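Local atomic coordinates of xylose isomerase domain protein (Alicyclobacillus acidocaldarius subsp. acidocaldarius, PDB entry 3U0H), a protein that probably acts as an isomerase, with the TIM-barrel fold of the xylose isomerase-like family. Residues A[136-142]-A[173-179]; A[198-204]-A[238-243]; A[79-83]-A[122-127]; A[144-148]-A[213-218]. All coordinates share one frame; numbering follows the deposited sequence.

In the fold
All four contacts belong to one closed eight-stranded parallel barrel with its surrounding helices. Interaction 1 pairs strands 137-141 and 174-179 near the centre of the chain. Interaction 2, about 10 Å away between centres, begins on the next strand, 201-206, and packs helix 231-241 against it. Interaction 3 joins helices 76-84 and 113-131 at the periphery, about 16 Å from the centre of interaction 1; helix 113-131 is followed in the chain by strand 137-141, and Ile124 packs on Leu140. Along the chain, interaction 3 comes first, while interaction 4 interleaves with 1 and 2. Together they sample the barrel wall (1), its helical cover (2 and 3) and loops at the C-terminal end of the strands, where TIM barrels carry their active sites (4).

Interaction 1. Residues A[136-142]-A[173-179]; sequences MRVGLEY and NVGALVD
Asn173 ND2 serves two backbone carbonyls. It meets Met136 O at 2.9 Å, in the carbonyl plane and almost straight (176°), and bonds Ala128 O of helix 113-131. A chi1 of 59°, with CG lodged between backbone N and carbonyl carbon, turns the amide this way. Asparagine suits the position because one N-H adds a rung beyond the peptide groups while the same nitrogen reaches the helix. The ladder joins neighbouring parallel strands of the TIM barrel, its shortest rung running from Gly175 N to Val138 O at 2.7 Å. Gly139 and Gly175 pair on the face carrying Glu141 and Leu177 without adding side chains there; a CB on Gly139 would crowd Ala176 O. On the helix-covered side, Leu140 CD1 touches Val174 CG1 at 3.7 Å. A water donates to Tyr142 O and Leu177 O and accepts from Asp179 N. At the strands' C-terminal end, the extended Glu141 brings OE2 to 3.3 Å from Asp179 OD2; both are acceptors, so this is no bond. Asp179 OD1 caps Tyr181 N at the start of helix 180-185. So close a pair of carboxylates is consistent with a site gathering donors or positive charge, as Arg221 and His205 do at Asp179 OD2.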
# COMPACT_ATOMS: atom_id res chain seq x y z
N MSE A 136 10.78 1.26 -12.85
CA MSE A 136 10.34 0.90 -14.20
C MSE A 136 8.82 0.96 -14.26
O MSE A 136 8.08 0.76 -13.27
CB MSE A 136 10.92 -0.44 -14.59
CG MSE A 136 12.42 -0.45 -14.93
SE MSE A 136 13.14 -2.27 -15.18
CE MSE A 136 13.17 -2.44 -17.13
N ARG A 137 8.34 1.32 -15.43
CA ARG A 137 6.90 1.37 -15.62
C ARG A 137 6.44 0.27 -16.55
O ARG A 137 7.19 -0.21 -17.42
CB ARG A 137 6.48 2.74 -16.19
CG ARG A 137 6.60 3.94 -15.24
CD ARG A 137 6.63 5.28 -16.02
NE ARG A 137 7.82 5.34 -16.89
CZ ARG A 137 7.88 5.88 -18.09
NH1 ARG A 137 6.86 6.45 -18.66
NH2 ARG A 137 9.01 5.85 -18.73
N VAL A 138 5.17 -0.11 -16.36
CA VAL A 138 4.45 -1.04 -17.17
C VAL A 138 3.60 -0.25 -18.17
O VAL A 138 2.81 0.61 -17.83
CB VAL A 138 3.54 -1.95 -16.29
CG1 VAL A 138 2.69 -2.94 -17.13
CG2 VAL A 138 4.40 -2.69 -15.28
N GLY A 139 3.80 -0.52 -19.43
CA GLY A 139 2.92 0.03 -20.44
C GLY A 139 2.10 -1.09 -21.06
O GLY A 139 2.62 -2.15 -21.45
N LEU A 140 0.81 -0.87 -21.11
CA LEU A 140 -0.14 -1.86 -21.56
C LEU A 140 -0.57 -1.37 -22.93
O LEU A 140 -1.03 -0.25 -23.07
CB LEU A 140 -1.34 -1.91 -20.60
CG LEU A 140 -1.03 -2.41 -19.22
CD1 LEU A 140 -2.23 -2.49 -18.27
CD2 LEU A 140 -0.33 -3.78 -19.27
N GLU A 141 -0.38 -2.21 -23.93
CA GLU A 141 -0.86 -1.92 -25.25
C GLU A 141 -2.35 -2.20 -25.49
O GLU A 141 -2.74 -3.36 -25.58
CB GLU A 141 -0.01 -2.70 -26.26
CG GLU A 141 -0.34 -2.35 -27.71
CD GLU A 141 0.55 -3.11 -28.70
OE1 GLU A 141 1.40 -3.94 -28.30
OE2 GLU A 141 0.41 -2.84 -29.90
N TYR A 142 -3.18 -1.15 -25.61
CA TYR A 142 -4.58 -1.33 -26.08
C TYR A 142 -4.55 -1.65 -27.57
O TYR A 142 -3.80 -1.05 -28.31
CB TYR A 142 -5.47 -0.12 -25.79
CG TYR A 142 -5.06 1.21 -26.42
CD1 TYR A 142 -4.06 2.02 -25.86
CD2 TYR A 142 -5.72 1.69 -27.53
CE1 TYR A 142 -3.71 3.24 -26.46
CE2 TYR A 142 -5.38 2.87 -28.12
CZ TYR A 142 -4.41 3.66 -27.59
OH TYR A 142 -4.12 4.83 -28.25
N ASN A 173 2.58 2.90 -11.32
CA ASN A 173 3.51 2.89 -12.43
C ASN A 173 3.00 2.20 -13.67
O ASN A 173 3.84 1.64 -14.43
CB ASN A 173 4.88 2.23 -12.04
CG ASN A 173 4.74 0.79 -11.57
OD1 ASN A 173 3.74 0.45 -10.97
ND2 ASN A 173 5.75 -0.03 -11.79
N VAL A 174 1.68 2.25 -13.93
CA VAL A 174 1.10 1.58 -15.11
C VAL A 174 0.52 2.59 -16.06
O VAL A 174 -0.26 3.44 -15.67
CB VAL A 174 0.04 0.51 -14.75
CG1 VAL A 174 -0.55 -0.18 -15.99
CG2 VAL A 174 0.71 -0.55 -13.88
N GLY A 175 0.95 2.49 -17.34
CA GLY A 175 0.51 3.40 -18.37
C GLY A 175 0.21 2.70 -19.68
O GLY A 175 -0.28 1.59 -19.70
N ALA A 176 0.54 3.36 -20.77
CA ALA A 176 0.19 2.89 -22.06
C ALA A 176 1.42 2.65 -22.96
O ALA A 176 2.40 3.39 -22.96
CB ALA A 176 -0.82 3.88 -22.71
N LEU A 177 1.33 1.61 -23.76
CA LEU A 177 2.19 1.48 -24.97
C LEU A 177 1.23 1.98 -26.03
O LEU A 177 0.20 1.37 -26.22
CB LEU A 177 2.59 0.00 -25.22
CG LEU A 177 3.72 -0.34 -26.23
CD1 LEU A 177 3.95 -1.86 -26.26
CD2 LEU A 177 3.34 0.12 -27.65
N VAL A 178 1.57 3.06 -26.71
CA VAL A 178 0.72 3.63 -27.69
C VAL A 178 1.23 3.28 -29.08
O VAL A 178 2.29 3.74 -29.51
CB VAL A 178 0.71 5.18 -27.56
CG1 VAL A 178 -0.23 5.76 -28.62
CG2 VAL A 178 0.30 5.61 -26.16
N ASP A 179 0.43 2.54 -29.83
CA ASP A 179 0.79 2.11 -31.21
C ASP A 179 -0.05 2.90 -32.22
O ASP A 179 -1.24 2.96 -32.01
CB ASP A 179 0.47 0.63 -31.30
CG ASP A 179 0.94 -0.01 -32.61
OD1 ASP A 179 0.71 0.60 -33.70
OD2 ASP A 179 1.50 -1.15 -32.52
O HOH W 1 -1.56 0.83 -28.65

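Interaction 2. Residues A[198-204]-A[238-243]; sequences PEKVVYV and LYLAGY
Aliphatic contacts between Leu238 and two valines form the first group. Leu238 spreads its branches over strand 201-206: CD2 meets Val201 CG1 and CD1 meets Val204 CG1 tip to tip, both at 3.7 Å. Ala241, one helical turn on, places its small CB beside Val201 CG2. Aromatic contacts come next. With CG of Tyr243 anti to the backbone N (chi1 -176°), its ring reaches obliquely across the strand, toward Val204, whose CG2 sits over one face, 3.6 Å from the centroid in a CH-pi contact. Val201 CG1 touches Tyr243 CD1 at 3.5 Å, and Val201 O lies at the ring edge, 3.3 Å from the same CD1. Tyr243 OH finds its partner at Pro246 O of strand 246-249. A third group concerns the helix end. Gly242, with positive phi, is the C-prime residue of a Schellman motif in which Tyr243 N bonds Leu238 O at 3.2 Å; glycine suits this place, since a CB would press against the preceding carbonyl O and crowd Pro198 CB. Pro198 CG rests 3.4 Å from Ala241 O. Across this beta-alpha-beta unit, branched valines face leucine and tyrosine, implying that helix 231-241 is held to its strand chiefly by apolar packing.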
# COMPACT_ATOMS: atom_id res chain seq x y z
N PRO A 198 2.78 12.63 -19.04
CA PRO A 198 3.96 12.16 -19.74
C PRO A 198 4.38 10.78 -19.31
O PRO A 198 4.85 9.98 -20.12
CB PRO A 198 5.08 13.12 -19.30
CG PRO A 198 4.41 14.24 -18.55
CD PRO A 198 2.94 13.98 -18.46
N GLU A 199 4.24 10.54 -18.01
CA GLU A 199 4.72 9.31 -17.45
C GLU A 199 3.80 8.17 -17.88
O GLU A 199 4.18 7.00 -17.76
CB GLU A 199 4.82 9.38 -15.93
CG GLU A 199 3.48 9.48 -15.20
CD GLU A 199 3.08 10.92 -14.99
OE1 GLU A 199 3.77 11.78 -15.61
OE2 GLU A 199 2.14 11.18 -14.18
N LYS A 200 2.62 8.49 -18.41
CA LYS A 200 1.70 7.44 -18.90
C LYS A 200 1.96 6.96 -20.33
O LYS A 200 1.49 5.86 -20.73
CB LYS A 200 0.28 7.88 -18.74
CG LYS A 200 -0.09 8.08 -17.30
CD LYS A 200 -0.23 6.76 -16.57
CE LYS A 200 -0.89 6.97 -15.19
NZ LYS A 200 0.13 6.69 -14.11
N VAL A 201 2.78 7.71 -21.08
CA VAL A 201 3.30 7.23 -22.36
C VAL A 201 4.64 6.50 -22.09
O VAL A 201 5.72 7.14 -21.92
CB VAL A 201 3.49 8.36 -23.38
CG1 VAL A 201 3.79 7.76 -24.75
CG2 VAL A 201 2.26 9.26 -23.44
N VAL A 202 4.54 5.16 -22.03
CA VAL A 202 5.65 4.31 -21.60
C VAL A 202 6.50 3.96 -22.82
O VAL A 202 7.71 3.95 -22.71
CB VAL A 202 5.11 3.03 -20.92
CG1 VAL A 202 6.24 2.09 -20.50
CG2 VAL A 202 4.24 3.39 -19.68
N TYR A 203 5.87 3.63 -23.95
CA TYR A 203 6.59 3.20 -25.12
C TYR A 203 5.66 3.38 -26.32
O TYR A 203 4.46 3.46 -26.17
CB TYR A 203 7.07 1.74 -24.91
CG TYR A 203 7.98 1.11 -25.98
CD1 TYR A 203 9.10 1.78 -26.47
CD2 TYR A 203 7.73 -0.18 -26.47
CE1 TYR A 203 9.90 1.21 -27.44
CE2 TYR A 203 8.56 -0.79 -27.42
CZ TYR A 203 9.63 -0.08 -27.91
OH TYR A 203 10.46 -0.64 -28.86
N VAL A 204 6.24 3.52 -27.49
CA VAL A 204 5.50 3.97 -28.64
C VAL A 204 5.83 3.10 -29.84
O VAL A 204 7.00 2.75 -30.07
CB VAL A 204 5.83 5.44 -28.93
CG1 VAL A 204 5.16 5.88 -30.23
CG2 VAL A 204 5.39 6.28 -27.73
N LEU A 238 2.02 12.91 -28.94
CA LEU A 238 2.83 12.20 -27.99
C LEU A 238 3.87 13.19 -27.48
O LEU A 238 4.04 13.32 -26.25
CB LEU A 238 3.47 10.96 -28.65
CG LEU A 238 2.39 9.90 -28.88
CD1 LEU A 238 2.84 8.75 -29.79
CD2 LEU A 238 1.88 9.43 -27.51
N TYR A 239 4.48 13.94 -28.43
CA TYR A 239 5.42 14.99 -28.08
C TYR A 239 4.84 16.03 -27.10
O TYR A 239 5.53 16.41 -26.16
CB TYR A 239 6.03 15.71 -29.29
CG TYR A 239 7.23 16.61 -28.95
CD1 TYR A 239 8.52 16.09 -28.81
CD2 TYR A 239 7.07 17.97 -28.77
CE1 TYR A 239 9.60 16.91 -28.49
CE2 TYR A 239 8.15 18.81 -28.44
CZ TYR A 239 9.40 18.28 -28.31
OH TYR A 239 10.44 19.10 -27.98
N LEU A 240 3.60 16.49 -27.30
CA LEU A 240 3.02 17.50 -26.37
C LEU A 240 2.65 16.86 -25.00
O LEU A 240 2.73 17.49 -23.95
CB LEU A 240 1.80 18.18 -26.97
CG LEU A 240 2.03 19.08 -28.18
CD1 LEU A 240 0.66 19.27 -28.85
CD2 LEU A 240 2.68 20.42 -27.79
N ALA A 241 2.27 15.59 -25.02
CA ALA A 241 2.22 14.82 -23.77
C ALA A 241 3.48 14.94 -22.97
O ALA A 241 3.42 14.98 -21.76
CB ALA A 241 1.96 13.37 -24.06
N GLY A 242 4.64 14.94 -23.65
CA GLY A 242 5.94 14.97 -23.02
C GLY A 242 6.74 13.69 -23.20
O GLY A 242 7.66 13.42 -22.46
N TYR A 243 6.42 12.87 -24.18
CA TYR A 243 7.21 11.66 -24.43
C TYR A 243 8.55 11.99 -25.10
O TYR A 243 8.59 12.77 -26.04
CB TYR A 243 6.44 10.75 -25.34
CG TYR A 243 7.13 9.45 -25.58
CD1 TYR A 243 7.18 8.50 -24.58
CD2 TYR A 243 7.72 9.16 -26.82
CE1 TYR A 243 7.80 7.30 -24.79
CE2 TYR A 243 8.37 7.94 -27.05
CZ TYR A 243 8.40 7.00 -26.03
OH TYR A 243 9.02 5.77 -26.17

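Interaction 3. Residues A[79-83]-A[122-127]; sequences FLREL and RRIRQV
Arg123 lays its whole side chain across the ring of Phe79. CB starts at the far rim, 3.5 Å from Phe79 CZ, and CG continues over Phe79 CE2. CD then stands 3.8 Å from the ring centroid, almost exactly on the normal, as a CH-pi contact. NE passes Phe79 CD2 at 3.7 Å, and CZ ends 3.8 Å from Phe79 CB. Because the chain is extended from CG to NE, the guanidinium lies flat, planes only 5° apart, in an offset stack with the charged group over the CB end of the ring. Its nitrogens are also fastened elsewhere, NH1 by Asp74 O and NH2 by a salt bridge to Glu76. The ring thus acts as a knob set among Arg122, Arg123, Gln126 and Val127, between two outer helices of the TIM barrel whose segments 79-83 and 122-127 run nearly parallel, 19° apart. At the edge of the Phe79 ring, in its plane, Gln126 OE1 approaches CE2 at 3.3 Å. Glutamine suits this place because the same oxygen accepts from Arg122 NH1 at 2.8 Å, which holds its amide; Arg122 NH1 also reaches Glu76. Further along, Leu83 packs CD1 against Val127 CG2 and CD2 on Gln126 CB.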
# COMPACT_ATOMS: atom_id res chain seq x y z
N PHE A 79 2.48 -18.89 -13.08
CA PHE A 79 2.50 -17.45 -13.04
C PHE A 79 3.33 -16.95 -11.86
O PHE A 79 4.22 -16.12 -12.03
CB PHE A 79 1.08 -16.81 -13.00
CG PHE A 79 1.12 -15.36 -12.66
CD1 PHE A 79 1.61 -14.46 -13.57
CD2 PHE A 79 0.76 -14.91 -11.41
CE1 PHE A 79 1.71 -13.12 -13.27
CE2 PHE A 79 0.85 -13.57 -11.10
CZ PHE A 79 1.32 -12.66 -12.05
N LEU A 80 3.04 -17.44 -10.67
CA LEU A 80 3.81 -16.99 -9.51
C LEU A 80 5.31 -17.25 -9.65
O LEU A 80 6.15 -16.43 -9.21
CB LEU A 80 3.30 -17.59 -8.20
CG LEU A 80 1.91 -17.06 -7.78
CD1 LEU A 80 1.31 -17.83 -6.58
CD2 LEU A 80 1.87 -15.53 -7.56
N ARG A 81 5.64 -18.35 -10.27
CA ARG A 81 7.02 -18.75 -10.48
C ARG A 81 7.69 -17.76 -11.43
O ARG A 81 8.75 -17.23 -11.18
CB ARG A 81 7.02 -20.18 -11.05
CG ARG A 81 8.39 -20.83 -11.27
CD ARG A 81 8.23 -22.27 -11.78
NE ARG A 81 7.18 -22.99 -11.04
CZ ARG A 81 6.26 -23.78 -11.61
NH1 ARG A 81 6.23 -23.98 -12.94
NH2 ARG A 81 5.35 -24.33 -10.84
N GLU A 82 7.02 -17.50 -12.54
CA GLU A 82 7.58 -16.56 -13.52
C GLU A 82 7.63 -15.13 -12.96
O GLU A 82 8.55 -14.34 -13.32
CB GLU A 82 6.78 -16.63 -14.82
CG GLU A 82 6.86 -18.01 -15.50
CD GLU A 82 8.29 -18.35 -15.85
OE1 GLU A 82 8.99 -17.47 -16.39
OE2 GLU A 82 8.74 -19.49 -15.53
N LEU A 83 6.73 -14.81 -12.03
CA LEU A 83 6.75 -13.49 -11.39
C LEU A 83 7.97 -13.35 -10.47
O LEU A 83 8.57 -12.28 -10.35
CB LEU A 83 5.45 -13.23 -10.63
CG LEU A 83 5.35 -11.89 -9.92
CD1 LEU A 83 5.19 -10.78 -10.95
CD2 LEU A 83 4.17 -11.95 -8.93
N ARG A 122 -5.34 -8.11 -11.08
CA ARG A 122 -4.51 -8.42 -9.91
C ARG A 122 -3.08 -8.84 -10.29
O ARG A 122 -2.14 -8.56 -9.59
CB ARG A 122 -5.19 -9.48 -9.05
CG ARG A 122 -4.37 -9.92 -7.83
CD ARG A 122 -3.51 -11.15 -8.10
NE ARG A 122 -4.22 -12.34 -8.59
CZ ARG A 122 -3.63 -13.49 -8.95
NH1 ARG A 122 -2.30 -13.64 -8.92
NH2 ARG A 122 -4.38 -14.52 -9.33
N ARG A 123 -2.93 -9.55 -11.39
CA ARG A 123 -1.60 -10.05 -11.81
C ARG A 123 -0.71 -8.95 -12.40
O ARG A 123 0.51 -8.98 -12.26
CB ARG A 123 -1.78 -11.18 -12.84
CG ARG A 123 -2.29 -12.48 -12.26
CD ARG A 123 -2.41 -13.57 -13.31
NE ARG A 123 -2.69 -14.88 -12.74
CZ ARG A 123 -2.63 -16.02 -13.43
NH1 ARG A 123 -2.27 -16.02 -14.74
NH2 ARG A 123 -2.92 -17.17 -12.83
N ILE A 124 -1.33 -8.03 -13.10
CA ILE A 124 -0.66 -6.86 -13.65
C ILE A 124 -0.20 -5.97 -12.52
O ILE A 124 0.89 -5.41 -12.59
CB ILE A 124 -1.59 -6.06 -14.63
CG1 ILE A 124 -1.86 -6.92 -15.90
CG2 ILE A 124 -0.93 -4.74 -15.03
CD1 ILE A 124 -2.74 -6.30 -16.98
N ARG A 125 -1.01 -5.86 -11.47
CA ARG A 125 -0.68 -5.12 -10.25
C ARG A 125 0.56 -5.76 -9.62
O ARG A 125 1.52 -5.06 -9.24
CB ARG A 125 -1.87 -5.17 -9.28
CG ARG A 125 -1.62 -4.52 -7.94
CD ARG A 125 -2.74 -4.90 -6.93
NE ARG A 125 -4.04 -4.68 -7.54
CZ ARG A 125 -5.19 -5.34 -7.33
NH1 ARG A 125 -5.30 -6.31 -6.46
NH2 ARG A 125 -6.26 -4.97 -8.07
N GLN A 126 0.52 -7.08 -9.45
CA GLN A 126 1.68 -7.82 -8.92
C GLN A 126 2.92 -7.58 -9.79
O GLN A 126 4.00 -7.37 -9.28
CB GLN A 126 1.35 -9.30 -8.77
CG GLN A 126 0.41 -9.63 -7.62
CD GLN A 126 0.07 -11.13 -7.55
OE1 GLN A 126 -0.26 -11.76 -8.54
NE2 GLN A 126 0.16 -11.69 -6.38
N VAL A 127 2.77 -7.59 -11.10
CA VAL A 127 3.90 -7.33 -11.96
C VAL A 127 4.42 -5.92 -11.73
O VAL A 127 5.63 -5.74 -11.55
CB VAL A 127 3.54 -7.58 -13.41
CG1 VAL A 127 4.58 -7.01 -14.39
CG2 VAL A 127 3.37 -9.08 -13.64

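Interaction 4. Residues A[144-148]-A[213-218]; sequences GPHHL and PEDAHD. With EDO (1,2-ethanediol), chain D.
His147 holds CG between its backbone N and carbonyl carbon (chi1 66°), whereas His217 turns CG anti to the backbone N (chi1 -163°), and these two choices lay the imidazoles face to face. The centroids are 3.7 Å apart and the planes differ by 13°. The His147 ring is fixed at its edge as well: Asp218 N donates to His147 NE2 at 3.0 Å, nearly straight and close to the ring plane. Histidine suits the site because one flat ring can stack through its face and accept through a ring nitrogen. The other imidazole is steadied by its own chain, since His217 ND1 bonds Gly219 N. At the other end of the contact, the ring of His146 receives Glu214 CA over its centre, 3.8 Å from the centroid, as a CH-pi contact, while His146 NE2 bonds Thr185 O. A water accepts from His146 N and donates to Ala216 O at 2.9 Å, so that it bridges the two loops. Pro145 CB lies 3.6 Å from Ala216 O, its rigid ring offering CG to Asp218 CB. Leu148 CD1 also touches that CB. Asp218 OD1 accepts from O2 of a bound ethanediol at 2.7 Å and forms a salt bridge with Arg221; the diol, probably a crystallisation additive, also bonds His182 NE2. Segment 144-148 follows strand 137-141, and segment 213-218 lies between strand 201-206 and helix 231-241; both loops, at the C-terminal end of the barrel, pack on helix 180-185 through Pro145, Pro213 and Asp218.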
# COMPACT_ATOMS: atom_id res chain seq x y z
N GLY A 144 -6.56 -2.00 -31.14
CA GLY A 144 -7.71 -1.36 -31.81
C GLY A 144 -8.41 -2.08 -32.98
O GLY A 144 -9.57 -1.80 -33.22
N PRO A 145 -7.73 -2.98 -33.72
CA PRO A 145 -8.42 -3.52 -34.88
C PRO A 145 -9.64 -4.43 -34.63
O PRO A 145 -9.67 -5.20 -33.67
CB PRO A 145 -7.34 -4.31 -35.60
CG PRO A 145 -6.10 -3.63 -35.22
CD PRO A 145 -6.30 -3.26 -33.79
N HIS A 146 -10.60 -4.36 -35.56
CA HIS A 146 -11.98 -4.74 -35.28
C HIS A 146 -12.16 -6.20 -35.38
O HIS A 146 -13.00 -6.75 -34.69
CB HIS A 146 -12.97 -4.00 -36.18
CG HIS A 146 -13.06 -2.50 -35.95
ND1 HIS A 146 -14.23 -1.83 -36.02
CD2 HIS A 146 -12.09 -1.54 -35.67
CE1 HIS A 146 -14.03 -0.53 -35.79
NE2 HIS A 146 -12.72 -0.34 -35.58
N HIS A 147 -11.35 -6.84 -36.21
CA HIS A 147 -11.44 -8.28 -36.42
C HIS A 147 -11.09 -9.04 -35.16
O HIS A 147 -11.37 -10.21 -35.07
CB HIS A 147 -10.58 -8.73 -37.60
CG HIS A 147 -9.10 -8.56 -37.38
ND1 HIS A 147 -8.33 -9.53 -36.86
CD2 HIS A 147 -8.27 -7.46 -37.59
CE1 HIS A 147 -7.04 -9.08 -36.72
NE2 HIS A 147 -7.00 -7.82 -37.20
N LEU A 148 -10.49 -8.37 -34.15
CA LEU A 148 -10.15 -9.04 -32.87
C LEU A 148 -11.26 -8.87 -31.84
O LEU A 148 -11.15 -9.37 -30.71
CB LEU A 148 -8.80 -8.57 -32.35
CG LEU A 148 -7.59 -8.87 -33.25
CD1 LEU A 148 -6.35 -8.12 -32.72
CD2 LEU A 148 -7.24 -10.36 -33.44
N PRO A 213 -10.09 2.47 -40.75
CA PRO A 213 -10.05 1.98 -39.38
C PRO A 213 -10.77 0.65 -39.15
O PRO A 213 -10.22 -0.22 -38.44
CB PRO A 213 -10.74 3.11 -38.56
CG PRO A 213 -10.67 4.36 -39.42
CD PRO A 213 -10.54 3.88 -40.85
N GLU A 214 -11.97 0.49 -39.71
CA GLU A 214 -12.77 -0.75 -39.48
C GLU A 214 -12.18 -1.96 -40.16
O GLU A 214 -12.57 -3.08 -39.83
CB GLU A 214 -14.20 -0.68 -40.03
CG GLU A 214 -14.94 0.60 -39.77
CD GLU A 214 -14.62 1.58 -40.86
OE1 GLU A 214 -15.14 1.36 -42.00
OE2 GLU A 214 -13.80 2.52 -40.56
N ASP A 215 -11.31 -1.74 -41.15
CA ASP A 215 -10.82 -2.79 -42.03
C ASP A 215 -9.40 -3.29 -41.68
O ASP A 215 -9.06 -4.49 -41.85
CB ASP A 215 -10.82 -2.27 -43.47
CG ASP A 215 -12.22 -1.86 -43.97
OD1 ASP A 215 -13.21 -2.40 -43.42
OD2 ASP A 215 -12.31 -1.02 -44.92
N ALA A 216 -8.58 -2.36 -41.20
CA ALA A 216 -7.18 -2.61 -41.03
C ALA A 216 -6.97 -3.89 -40.20
O ALA A 216 -7.71 -4.14 -39.22
CB ALA A 216 -6.49 -1.39 -40.43
N HIS A 217 -6.06 -4.75 -40.67
CA HIS A 217 -5.73 -6.00 -39.98
C HIS A 217 -4.44 -5.90 -39.20
O HIS A 217 -3.43 -5.46 -39.71
CB HIS A 217 -5.65 -7.15 -40.95
CG HIS A 217 -5.71 -8.51 -40.29
ND1 HIS A 217 -4.68 -9.02 -39.56
CD2 HIS A 217 -6.69 -9.52 -40.35
CE1 HIS A 217 -5.00 -10.28 -39.14
NE2 HIS A 217 -6.23 -10.58 -39.62
N ASP A 218 -4.51 -6.35 -37.96
CA ASP A 218 -3.44 -6.25 -36.99
C ASP A 218 -2.14 -6.84 -37.43
O ASP A 218 -1.07 -6.38 -36.99
CB ASP A 218 -3.86 -6.95 -35.71
CG ASP A 218 -2.90 -6.76 -34.62
OD1 ASP A 218 -2.62 -5.61 -34.23
OD2 ASP A 218 -2.41 -7.78 -34.14
C1 EDO D . 0.19 -7.11 -30.81
O1 EDO D . 0.43 -8.06 -31.85
C2 EDO D . -1.30 -6.80 -30.87
O2 EDO D . -1.49 -5.69 -31.75
O HOH W 2 -9.84 -2.65 -37.93